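Local structure of fatty acid synthase 1, isoform A (Drosophila melanogaster, 6FN6) at residues L309-N314 against T341-E346; L318-L323 against A351-S356; G335-V340 against S356-V361; D364-P369 against T388-N393. The protein probably makes long-chain saturated fatty acids as a multifunctional enzyme, represented here by its modifying region with dehydratase, enoylreductase and ketoreductase. One frame throughout, in Å; residues are numbered along the deposited sequence.

Interaction 1 (L309-N314 against T341-E346); sequences LANGRN and TSNNNE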
loop_
_atom_site.group_PDB
_atom_site.type_symbol
_atom_site.label_atom_id
_atom_site.label_comp_id
_atom_site.label_asym_id
_atom_site.label_seq_id
_atom_site.Cartn_x
_atom_site.Cartn_y
_atom_site.Cartn_z
ATOM N N LEU A 309 8.720 -53.032 53.329
ATOM C CA LEU A 309 8.918 -54.460 53.119
ATOM C C LEU A 309 8.042 -54.938 51.961
ATOM O O LEU A 309 6.825 -54.748 51.974
ATOM C CB LEU A 309 8.603 -55.230 54.400
ATOM C CG LEU A 309 9.392 -54.763 55.627
ATOM C CD1 LEU A 309 8.909 -55.466 56.884
ATOM C CD2 LEU A 309 10.890 -54.979 55.436
ATOM N N ALA A 310 8.668 -55.556 50.962
ATOM C CA ALA A 310 7.984 -55.923 49.724
ATOM C C ALA A 310 8.165 -57.396 49.354
ATOM O O ALA A 310 8.427 -57.717 48.196
ATOM C CB ALA A 310 8.472 -55.039 48.583
ATOM N N ASN A 311 8.025 -58.289 50.329
ATOM C CA ASN A 311 8.166 -59.719 50.064
ATOM C C ASN A 311 6.847 -60.339 49.612
ATOM O O ASN A 311 5.854 -60.305 50.338
ATOM C CB ASN A 311 8.665 -60.448 51.314
ATOM C CG ASN A 311 10.121 -60.164 51.614
ATOM O OD1 ASN A 311 10.880 -59.755 50.735
ATOM N ND2 ASN A 311 10.521 -60.386 52.861
ATOM N N GLY A 312 6.843 -60.907 48.408
ATOM C CA GLY A 312 5.651 -61.542 47.871
ATOM C C GLY A 312 4.623 -60.551 47.365
ATOM O O GLY A 312 3.419 -60.779 47.476
ATOM N N ARG A 313 5.101 -59.443 46.809
ATOM C CA ARG A 313 4.221 -58.389 46.317
ATOM C C ARG A 313 4.623 -57.892 44.925
ATOM O O ARG A 313 5.783 -57.975 44.531
ATOM C CB ARG A 313 4.207 -57.227 47.315
ATOM C CG ARG A 313 3.581 -57.581 48.654
ATOM C CD ARG A 313 3.895 -56.535 49.703
ATOM N NE ARG A 313 3.371 -55.219 49.346
ATOM C CZ ARG A 313 3.851 -54.070 49.812
ATOM N NH1 ARG A 313 4.871 -54.064 50.660
ATOM N NH2 ARG A 313 3.312 -52.921 49.430
ATOM N N ASN A 314 3.635 -57.365 44.208
ATOM C CA ASN A 314 3.824 -56.797 42.881
ATOM C C ASN A 314 4.620 -55.496 42.984
ATOM O O ASN A 314 4.292 -54.637 43.793
ATOM C CB ASN A 314 2.455 -56.553 42.243
ATOM C CG ASN A 314 2.545 -56.083 40.804
ATOM O OD1 ASN A 314 3.404 -56.517 40.029
ATOM N ND2 ASN A 314 1.655 -55.164 40.445
ATOM N N THR A 341 13.785 -55.939 49.815
ATOM C CA THR A 341 13.335 -57.144 49.131
ATOM C C THR A 341 14.153 -58.347 49.582
ATOM O O THR A 341 15.380 -58.289 49.654
ATOM C CB THR A 341 13.439 -57.000 47.599
ATOM O OG1 THR A 341 12.980 -58.205 46.973
ATOM C CG2 THR A 341 14.879 -56.720 47.169
ATOM N N SER A 342 13.454 -59.434 49.892
ATOM C CA SER A 342 14.099 -60.670 50.306
ATOM C C SER A 342 14.181 -61.655 49.145
ATOM O O SER A 342 14.871 -62.670 49.233
ATOM C CB SER A 342 13.339 -61.299 51.475
ATOM O OG SER A 342 13.990 -62.466 51.942
ATOM N N ASN A 343 13.474 -61.354 48.059
ATOM C CA ASN A 343 13.388 -62.281 46.939
ATOM C C ASN A 343 14.410 -61.932 45.858
ATOM O O ASN A 343 14.309 -62.403 44.724
ATOM C CB ASN A 343 11.974 -62.277 46.352
ATOM C CG ASN A 343 10.914 -62.627 47.382
ATOM O OD1 ASN A 343 9.897 -61.942 47.499
ATOM N ND2 ASN A 343 11.152 -63.691 48.142
ATOM N N ASN A 344 15.389 -61.107 46.220
ATOM C CA ASN A 344 16.515 -60.780 45.345
ATOM C C ASN A 344 16.095 -60.498 43.900
ATOM O O ASN A 344 16.717 -60.988 42.956
ATOM C CB ASN A 344 17.544 -61.910 45.384
ATOM C CG ASN A 344 18.098 -62.138 46.780
ATOM O OD1 ASN A 344 18.023 -63.243 47.318
ATOM N ND2 ASN A 344 18.644 -61.084 47.379
ATOM N N ASN A 345 15.038 -59.708 43.742
ATOM C CA ASN A 345 14.568 -59.275 42.428
ATOM C C ASN A 345 14.785 -57.771 42.281
ATOM O O ASN A 345 13.899 -57.042 41.836
ATOM C CB ASN A 345 13.092 -59.625 42.232
ATOM C CG ASN A 345 12.200 -59.013 43.293
ATOM O OD1 ASN A 345 12.655 -58.673 44.384
ATOM N ND2 ASN A 345 10.920 -58.860 42.970
ATOM N N GLU A 346 15.973 -57.321 42.672
ATOM C CA GLU A 346 16.306 -55.900 42.702
ATOM C C GLU A 346 16.076 -55.195 41.366
ATOM O O GLU A 346 15.410 -54.161 41.319
ATOM C CB GLU A 346 17.767 -55.713 43.116
ATOM C CG GLU A 346 18.082 -56.153 44.537
ATOM C CD GLU A 346 18.402 -57.635 44.644
ATOM O OE1 GLU A 346 18.506 -58.305 43.594
ATOM O OE2 GLU A 346 18.549 -58.129 45.781
#
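Asn311 meets Ser342, and Gly312 meets Asn343, in a polar surface contact between two loops that leave neighbouring parallel strands, 303-309 and 334-341, at the same end of their sheet. The main bond runs from Ser342 N to Asn311 OD1, 2.7 Å long. The donor lies in the plane of the side-chain carbonyl, with a C=O...N angle of 147°. Asn311 can reach across because its CG stands beside its own backbone N, anti to the carbonyl carbon (chi1 -72°). Ser342 CB then sits off the outer end of the amide, 3.3 Å from Asn311 ND2, a place that suits a small side chain. Such loops on the C-terminal edge of a parallel sheet are a feature of Rossmann-like folds. The strand order here matches that of class I methyltransferases, consistent with the pseudo-methyltransferase domain of animal fatty acid synthases. An alanine at Asn311 would probably leave Ser342 N without its acceptor on the facing loop and open a gap beside Ser342 CB. Asn343 answers from the other loop: its OD1 takes a weak hydrogen bond from Gly312 N at 3.4 Å. Gly312 has a positive phi of 77°, easiest for glycine. Behind this pair, Thr341 OG1 donates to Asn345 OD1 at 2.7 Å, tying the 341-346 loop to itself just before helix 346-353.

Interaction 2 (L318-L323 against A351-S356); sequences LVANRL and AALGDS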
loop_
_atom_site.group_PDB
_atom_site.type_symbol
_atom_site.label_atom_id
_atom_site.label_comp_id
_atom_site.label_asym_id
_atom_site.label_seq_id
_atom_site.Cartn_x
_atom_site.Cartn_y
_atom_site.Cartn_z
ATOM N N LEU A 318 3.488 -51.338 45.492
ATOM C CA LEU A 318 4.199 -50.807 46.656
ATOM C C LEU A 318 3.912 -49.311 46.798
ATOM O O LEU A 318 3.673 -48.622 45.806
ATOM C CB LEU A 318 5.704 -51.079 46.556
ATOM C CG LEU A 318 6.423 -50.718 45.258
ATOM C CD1 LEU A 318 6.893 -49.276 45.263
ATOM C CD2 LEU A 318 7.590 -51.671 45.030
ATOM N N VAL A 319 3.935 -48.817 48.033
ATOM C CA VAL A 319 3.518 -47.446 48.323
ATOM C C VAL A 319 4.697 -46.499 48.545
ATOM O O VAL A 319 4.497 -45.304 48.768
ATOM C CB VAL A 319 2.583 -47.410 49.553
ATOM C CG1 VAL A 319 1.367 -48.300 49.332
ATOM C CG2 VAL A 319 3.330 -47.824 50.826
ATOM N N ALA A 320 5.915 -47.034 48.498
ATOM C CA ALA A 320 7.123 -46.265 48.796
ATOM C C ALA A 320 7.107 -44.855 48.198
ATOM O O ALA A 320 7.398 -43.878 48.892
ATOM C CB ALA A 320 8.348 -47.017 48.300
ATOM N N ASN A 321 6.769 -44.752 46.915
ATOM C CA ASN A 321 6.758 -43.461 46.234
ATOM C C ASN A 321 5.819 -42.490 46.936
ATOM O O ASN A 321 6.171 -41.335 47.174
ATOM C CB ASN A 321 6.344 -43.623 44.770
ATOM C CG ASN A 321 7.462 -44.168 43.903
ATOM O OD1 ASN A 321 8.612 -44.255 44.334
ATOM N ND2 ASN A 321 7.132 -44.531 42.668
ATOM N N ARG A 322 4.618 -42.961 47.255
ATOM C CA ARG A 322 3.622 -42.126 47.915
ATOM C C ARG A 322 4.123 -41.639 49.270
ATOM O O ARG A 322 3.914 -40.484 49.636
ATOM C CB ARG A 322 2.307 -42.891 48.082
ATOM C CG ARG A 322 1.179 -42.072 48.702
ATOM C CD ARG A 322 0.748 -40.912 47.815
ATOM N NE ARG A 322 0.207 -41.366 46.536
ATOM C CZ ARG A 322 -0.097 -40.559 45.524
ATOM N NH1 ARG A 322 0.087 -39.250 45.631
ATOM N NH2 ARG A 322 -0.585 -41.063 44.398
ATOM N N LEU A 323 4.780 -42.522 50.015
ATOM C CA LEU A 323 5.302 -42.159 51.327
ATOM C C LEU A 323 6.347 -41.057 51.201
ATOM O O LEU A 323 6.266 -40.038 51.882
ATOM C CB LEU A 323 5.901 -43.376 52.031
ATOM C CG LEU A 323 4.964 -44.562 52.269
ATOM C CD1 LEU A 323 5.694 -45.658 53.028
ATOM C CD2 LEU A 323 3.704 -44.138 53.016
ATOM N N ALA A 351 13.131 -50.722 38.604
ATOM C CA ALA A 351 12.473 -50.166 37.427
ATOM C C ALA A 351 11.084 -49.630 37.770
ATOM O O ALA A 351 10.673 -48.581 37.276
ATOM C CB ALA A 351 12.377 -51.219 36.332
ATOM N N ALA A 352 10.367 -50.359 38.618
ATOM C CA ALA A 352 9.005 -49.992 38.992
ATOM C C ALA A 352 8.935 -48.629 39.686
ATOM O O ALA A 352 8.057 -47.820 39.383
ATOM C CB ALA A 352 8.405 -51.064 39.888
ATOM N N LEU A 353 9.850 -48.382 40.619
ATOM C CA LEU A 353 9.878 -47.114 41.348
ATOM C C LEU A 353 10.046 -45.915 40.418
ATOM O O LEU A 353 9.393 -44.887 40.597
ATOM C CB LEU A 353 11.007 -47.126 42.382
ATOM C CG LEU A 353 10.845 -48.121 43.529
ATOM C CD1 LEU A 353 12.141 -48.247 44.314
ATOM C CD2 LEU A 353 9.712 -47.686 44.441
ATOM N N GLY A 354 10.926 -46.046 39.433
ATOM C CA GLY A 354 11.109 -45.005 38.439
ATOM C C GLY A 354 11.923 -43.806 38.890
ATOM O O GLY A 354 12.925 -43.937 39.594
ATOM N N ASP A 355 11.474 -42.628 38.470
ATOM C CA ASP A 355 12.183 -41.377 38.712
ATOM C C ASP A 355 11.784 -40.752 40.050
ATOM O O ASP A 355 11.768 -39.531 40.197
ATOM C CB ASP A 355 11.910 -40.396 37.567
ATOM C CG ASP A 355 12.780 -39.156 37.637
ATOM O OD1 ASP A 355 13.914 -39.251 38.154
ATOM O OD2 ASP A 355 12.330 -38.085 37.173
ATOM N N SER A 356 11.464 -41.595 41.027
ATOM C CA SER A 356 10.992 -41.119 42.323
ATOM C C SER A 356 12.145 -40.811 43.272
ATOM O O SER A 356 12.068 -39.884 44.079
ATOM C CB SER A 356 10.069 -42.158 42.958
ATOM O OG SER A 356 9.736 -41.799 44.287
#
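The amide of Asn321 has Ser356 over one face and Leu353 at the rim of the other, while its ND2 edge points at a backbone oxygen. Ser356 OG donates to Asn321 OD1 at 2.7 Å from well above the carbonyl plane, 68° out of it. On the opposite face Leu353 CD2 stands 3.6 Å from Asn321 OD1. At the edge, Asn321 ND2 gives a hydrogen bond of 3.1 Å to Leu353 O, which accepts on a lone pair and lies close to the amide plane (15° out). These two bonds hold the amide's rotation. Asparagine suits the place because one short side chain supplies both an acceptor and a donor. The contact joins the helices that follow two adjacent parallel strands, 303-309 and 334-341, and lie on the same face of the sheet, as in a Rossmann-like methyltransferase fold. Asn321 is in the first turn of helix 320-329. Its ND2 reaches the last residue of helix 346-353. A leucine in place of Asn321 would probably leave Leu353 O without this donor and Ser356 OG without its acceptor. The apolar part is carried by Leu353 CD2, which meets Leu318 CD1 at 3.3 Å, the two side chains crossing at about a right angle. Ala320 CB lies 4.1 Å from the same Leu353 CD2, a methyl small enough for the helix to sit close to the sheet.

Interaction 3 (G335-V340 against S356-V361); sequences GDVAVV and SGVRVV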
loop_
_atom_site.group_PDB
_atom_site.type_symbol
_atom_site.label_atom_id
_atom_site.label_comp_id
_atom_site.label_asym_id
_atom_site.label_seq_id
_atom_site.Cartn_x
_atom_site.Cartn_y
_atom_site.Cartn_z
ATOM N N GLY A 335 13.251 -36.980 52.757
ATOM C CA GLY A 335 13.039 -38.356 53.163
ATOM C C GLY A 335 14.053 -39.340 52.618
ATOM O O GLY A 335 14.533 -39.200 51.493
ATOM N N ASP A 336 14.390 -40.333 53.436
ATOM C CA ASP A 336 15.221 -41.447 53.004
ATOM C C ASP A 336 14.380 -42.713 53.000
ATOM O O ASP A 336 14.350 -43.451 53.984
ATOM C CB ASP A 336 16.431 -41.618 53.920
ATOM C CG ASP A 336 17.253 -42.844 53.576
ATOM O OD1 ASP A 336 17.241 -43.257 52.396
ATOM O OD2 ASP A 336 17.918 -43.391 54.482
ATOM N N VAL A 337 13.692 -42.957 51.890
ATOM C CA VAL A 337 12.802 -44.104 51.779
ATOM C C VAL A 337 13.450 -45.161 50.899
ATOM O O VAL A 337 14.034 -44.846 49.863
ATOM C CB VAL A 337 11.426 -43.691 51.227
ATOM C CG1 VAL A 337 10.503 -44.899 51.123
ATOM C CG2 VAL A 337 10.805 -42.615 52.099
ATOM N N ALA A 338 13.354 -46.414 51.326
ATOM C CA ALA A 338 13.920 -47.527 50.579
ATOM C C ALA A 338 12.917 -48.668 50.492
ATOM O O ALA A 338 12.005 -48.768 51.313
ATOM C CB ALA A 338 15.210 -48.003 51.228
ATOM N N VAL A 339 13.082 -49.521 49.487
ATOM C CA VAL A 339 12.261 -50.715 49.364
ATOM C C VAL A 339 13.141 -51.926 49.631
ATOM O O VAL A 339 14.131 -52.157 48.938
ATOM C CB VAL A 339 11.591 -50.806 47.982
ATOM C CG1 VAL A 339 10.699 -52.041 47.898
ATOM C CG2 VAL A 339 10.789 -49.546 47.695
ATOM N N VAL A 340 12.766 -52.698 50.644
ATOM C CA VAL A 340 13.528 -53.869 51.045
ATOM C C VAL A 340 12.927 -55.106 50.395
ATOM O O VAL A 340 11.713 -55.302 50.419
ATOM C CB VAL A 340 13.568 -54.019 52.573
ATOM C CG1 VAL A 340 14.555 -55.105 52.969
ATOM C CG2 VAL A 340 13.932 -52.696 53.233
ATOM N N SER A 356 11.464 -41.595 41.027
ATOM C CA SER A 356 10.992 -41.119 42.323
ATOM C C SER A 356 12.145 -40.811 43.272
ATOM O O SER A 356 12.068 -39.884 44.079
ATOM C CB SER A 356 10.069 -42.158 42.958
ATOM O OG SER A 356 9.736 -41.799 44.287
ATOM N N GLY A 357 13.214 -41.590 43.167
ATOM C CA GLY A 357 14.370 -41.426 44.027
ATOM C C GLY A 357 14.276 -42.250 45.298
ATOM O O GLY A 357 14.772 -41.852 46.351
ATOM N N VAL A 358 13.635 -43.409 45.190
ATOM C CA VAL A 358 13.556 -44.350 46.293
ATOM C C VAL A 358 14.614 -45.411 46.040
ATOM O O VAL A 358 14.590 -46.089 45.014
ATOM C CB VAL A 358 12.144 -44.963 46.419
ATOM C CG1 VAL A 358 12.121 -46.072 47.462
ATOM C CG2 VAL A 358 11.132 -43.890 46.774
ATOM N N ARG A 359 15.544 -45.553 46.975
ATOM C CA ARG A 359 16.613 -46.530 46.827
ATOM C C ARG A 359 16.091 -47.934 47.111
ATOM O O ARG A 359 14.953 -48.103 47.544
ATOM C CB ARG A 359 17.787 -46.182 47.743
ATOM C CG ARG A 359 17.445 -46.083 49.217
ATOM C CD ARG A 359 18.428 -45.174 49.936
ATOM N NE ARG A 359 18.371 -45.349 51.384
ATOM C CZ ARG A 359 19.022 -46.299 52.046
ATOM N NH1 ARG A 359 19.784 -47.171 51.395
ATOM N NH2 ARG A 359 18.912 -46.381 53.363
ATOM N N VAL A 360 16.927 -48.935 46.852
ATOM C CA VAL A 360 16.567 -50.326 47.097
ATOM C C VAL A 360 17.686 -51.054 47.836
ATOM O O VAL A 360 18.840 -51.032 47.410
ATOM C CB VAL A 360 16.232 -51.047 45.773
ATOM C CG1 VAL A 360 15.867 -52.507 46.026
ATOM C CG2 VAL A 360 15.106 -50.333 45.042
ATOM N N VAL A 361 17.332 -51.696 48.945
ATOM C CA VAL A 361 18.292 -52.456 49.734
ATOM C C VAL A 361 17.964 -53.940 49.603
ATOM O O VAL A 361 16.796 -54.322 49.525
ATOM C CB VAL A 361 18.289 -52.005 51.206
ATOM C CG1 VAL A 361 19.263 -52.841 52.032
ATOM C CG2 VAL A 361 18.629 -50.527 51.310
#
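Ala338, Val339 and Val340 pair in parallel with Arg359, Val360 and Val361, closing the beta-alpha-beta crossover of strand 334-341, helix 346-353 and strand 359-362. Strand 359-362 is the outermost on its side of a sheet ordered as in class I methyltransferases. The short strand axes diverge by 45°, so the pairing is strongly twisted.

The backbone bonds centre on Val339. Its N donates to Arg359 O at 3.0 Å, and its O accepts from Val361 N at 3.2 Å. A weak bond of 3.3 Å from Arg359 N to Val337 O comes before them.

The charged contact is a salt bridge between Asp336 and Arg359. Arg359 NE bonds to the syn lone pair of Asp336 OD1 at 2.6 Å, and Arg359 NH2 reaches Asp336 OD2 more weakly at 3.3 Å. Carboxylate and guanidinium are nearly coplanar, 18° apart. Arg359 CG takes the crowded position between backbone N and carbonyl carbon (chi1 57°), from which the chain runs extended to NE. Ala338 CB lies over one guanidinium face, toward its rim, and NH2 has a second acidic partner in Glu371. Arginine suits this edge strand because it can serve both carboxylates.

The apolar contacts lie on both faces. Val339 and Val360 share one with the helices, each touching Leu353. There Val358 CG1 packs on Val339 CG2 at 3.7 Å and also approaches Val337 CG1. A beta-branched valine fills such a place without many rotamers to lose. On the other face, Ala338 CB stands 4.3 Å from Val361 CG2.

Interaction 4 (D364-P369 against T388-N393); sequences DVLKEP and TKTLEN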
loop_
_atom_site.group_PDB
_atom_site.type_symbol
_atom_site.label_atom_id
_atom_site.label_comp_id
_atom_site.label_asym_id
_atom_site.label_seq_id
_atom_site.Cartn_x
_atom_site.Cartn_y
_atom_site.Cartn_z
ATOM N N ASP A 364 17.330 -60.108 53.553
ATOM C CA ASP A 364 16.271 -61.051 53.889
ATOM C C ASP A 364 15.735 -60.709 55.274
ATOM O O ASP A 364 16.429 -60.868 56.277
ATOM C CB ASP A 364 16.797 -62.489 53.846
ATOM C CG ASP A 364 15.695 -63.522 53.980
ATOM O OD1 ASP A 364 14.508 -63.136 53.955
ATOM O OD2 ASP A 364 16.017 -64.722 54.106
ATOM N N VAL A 365 14.491 -60.242 55.323
ATOM C CA VAL A 365 13.910 -59.720 56.556
ATOM C C VAL A 365 13.903 -60.767 57.668
ATOM O O VAL A 365 13.803 -60.422 58.846
ATOM C CB VAL A 365 12.483 -59.185 56.295
ATOM C CG1 VAL A 365 11.547 -60.314 55.878
ATOM C CG2 VAL A 365 11.942 -58.465 57.525
ATOM N N LEU A 366 14.012 -62.039 57.304
ATOM C CA LEU A 366 14.062 -63.100 58.301
ATOM C C LEU A 366 15.484 -63.224 58.856
ATOM O O LEU A 366 16.453 -63.246 58.098
ATOM C CB LEU A 366 13.590 -64.438 57.713
ATOM C CG LEU A 366 12.099 -64.545 57.355
ATOM C CD1 LEU A 366 11.802 -63.914 56.003
ATOM C CD2 LEU A 366 11.627 -65.990 57.383
ATOM N N LYS A 367 15.590 -63.298 60.182
ATOM C CA LYS A 367 16.873 -63.438 60.892
ATOM C C LYS A 367 17.786 -62.205 60.944
ATOM O O LYS A 367 18.771 -62.230 61.683
ATOM C CB LYS A 367 17.682 -64.622 60.342
ATOM C CG LYS A 367 17.595 -65.865 61.226
ATOM C CD LYS A 367 18.992 -66.344 61.616
ATOM C CE LYS A 367 18.951 -67.294 62.804
ATOM N NZ LYS A 367 20.315 -67.728 63.207
ATOM N N GLU A 368 17.508 -61.144 60.192
ATOM C CA GLU A 368 18.399 -59.984 60.249
ATOM C C GLU A 368 17.642 -58.669 60.051
ATOM O O GLU A 368 16.580 -58.645 59.429
ATOM C CB GLU A 368 19.508 -60.101 59.192
ATOM C CG GLU A 368 19.052 -59.846 57.761
ATOM C CD GLU A 368 20.155 -60.077 56.743
ATOM O OE1 GLU A 368 21.307 -60.323 57.157
ATOM O OE2 GLU A 368 19.873 -60.002 55.528
ATOM N N PRO A 369 18.199 -57.566 60.590
ATOM C CA PRO A 369 17.632 -56.221 60.436
ATOM C C PRO A 369 17.802 -55.636 59.040
ATOM O O PRO A 369 18.882 -55.734 58.458
ATOM C CB PRO A 369 18.413 -55.399 61.462
ATOM C CG PRO A 369 19.717 -56.085 61.575
ATOM C CD PRO A 369 19.427 -57.546 61.407
ATOM N N THR A 388 7.350 -64.856 63.918
ATOM C CA THR A 388 7.429 -63.479 64.389
ATOM C C THR A 388 8.733 -62.819 63.945
ATOM O O THR A 388 8.969 -61.643 64.221
ATOM C CB THR A 388 7.338 -63.403 65.926
ATOM O OG1 THR A 388 8.525 -63.960 66.503
ATOM C CG2 THR A 388 6.128 -64.170 66.433
ATOM N N LYS A 389 9.577 -63.581 63.260
ATOM C CA LYS A 389 10.902 -63.109 62.882
ATOM C C LYS A 389 10.828 -61.854 62.012
ATOM O O LYS A 389 11.664 -60.959 62.133
ATOM C CB LYS A 389 11.666 -64.224 62.166
ATOM C CG LYS A 389 12.235 -65.261 63.127
ATOM C CD LYS A 389 12.688 -66.527 62.417
ATOM C CE LYS A 389 13.270 -67.523 63.410
ATOM N NZ LYS A 389 13.619 -68.823 62.776
ATOM N N THR A 390 9.829 -61.792 61.134
ATOM C CA THR A 390 9.626 -60.616 60.295
ATOM C C THR A 390 9.394 -59.391 61.177
ATOM O O THR A 390 10.000 -58.339 60.974
ATOM C CB THR A 390 8.433 -60.800 59.334
ATOM O OG1 THR A 390 8.629 -61.978 58.542
ATOM C CG2 THR A 390 8.289 -59.599 58.412
ATOM N N LEU A 391 8.510 -59.541 62.158
ATOM C CA LEU A 391 8.218 -58.470 63.104
ATOM C C LEU A 391 9.448 -58.091 63.920
ATOM O O LEU A 391 9.766 -56.911 64.065
ATOM C CB LEU A 391 7.083 -58.890 64.042
ATOM C CG LEU A 391 6.740 -57.930 65.183
ATOM C CD1 LEU A 391 6.284 -56.589 64.644
ATOM C CD2 LEU A 391 5.677 -58.536 66.089
ATOM N N GLU A 392 10.132 -59.100 64.453
ATOM C CA GLU A 392 11.288 -58.881 65.317
ATOM C C GLU A 392 12.329 -57.972 64.671
ATOM O O GLU A 392 12.775 -56.998 65.279
ATOM C CB GLU A 392 11.933 -60.219 65.688
ATOM C CG GLU A 392 11.429 -60.800 66.998
ATOM C CD GLU A 392 11.978 -62.185 67.273
ATOM O OE1 GLU A 392 13.006 -62.549 66.666
ATOM O OE2 GLU A 392 11.388 -62.906 68.103
ATOM N N ASN A 393 12.704 -58.285 63.437
ATOM C CA ASN A 393 13.761 -57.546 62.757
ATOM C C ASN A 393 13.264 -56.181 62.303
ATOM O O ASN A 393 14.058 -55.274 62.064
ATOM C CB ASN A 393 14.290 -58.346 61.567
ATOM C CG ASN A 393 15.045 -59.588 61.997
ATOM O OD1 ASN A 393 15.887 -59.536 62.893
ATOM N ND2 ASN A 393 14.744 -60.714 61.362
#
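Asn393 of helix 389-395 reaches across to Val365 and Glu368 in the loop 364-369. In the methyltransferase-like fold, that loop links strand 359-362 to strand 374-380, and the helix follows the latter strand. Asn393 CB lies against the loop backbone, 3.1 Å from Glu368 O, and also faces Val365 O. CG stands anti to the carbonyl carbon, beside the backbone N (chi1 -68°), and it too lies against the Glu368 carbonyl. OD1 continues alongside the peptide between Glu368 and Pro369, 3.5 Å from Glu368 C. At the tip, ND2 donates to Val365 O at 2.7 Å; the bond is bent, with 143° at the hydrogen, and the acceptor is tilted 24° from the amide plane. ND2 also has Lys367 N and Glu368 N near it, but donors facing a donor make no bond. Asparagine suits the spot: it is short enough to lie within the turn of 365-368 and polar enough to hold its first carbonyl.

Beside the amide, an apolar patch joins loop and helix. Val365 CG2 meets Thr390 CG2 at 3.9 Å, so threonine offers its methyl here. Leu366 lies beside Thr390, its CG 4.5 Å from Thr390 OG1, and Lys389 CB lies alongside the backbone of Lys367. The amines of Lys367 and Lys389 come near one another, NZ to NZ 6.8 Å; these like charges would probably repel mildly, moderated by solvent. Within the loop, Glu368 folds back on the start of its own segment, OE2 accepting from Asp364 N on its anti lone pair at 3.2 Å.

Overall arrangement
All four contacts lie in one methyltransferase-like domain, away from the predicted dehydratase residues His24 and Asp175. Interactions 2 and 3 are the closest pair, with centres about 8 Å apart. They share Ser356, and Ala320 and Leu353 of interaction 2 rest on valines of interaction 3. Interaction 1 continues interaction 3 beyond the strand ends: Ala310 N lies 3.1 Å from Val340 O, a probable hydrogen bond. Interaction 4 borders interaction 1 on another side, where Asn311 ND2 packs on Val365 CG1; their centres are about 14 Å apart. Interactions 2 and 4 do not touch, their nearest atoms being about 14 Å apart.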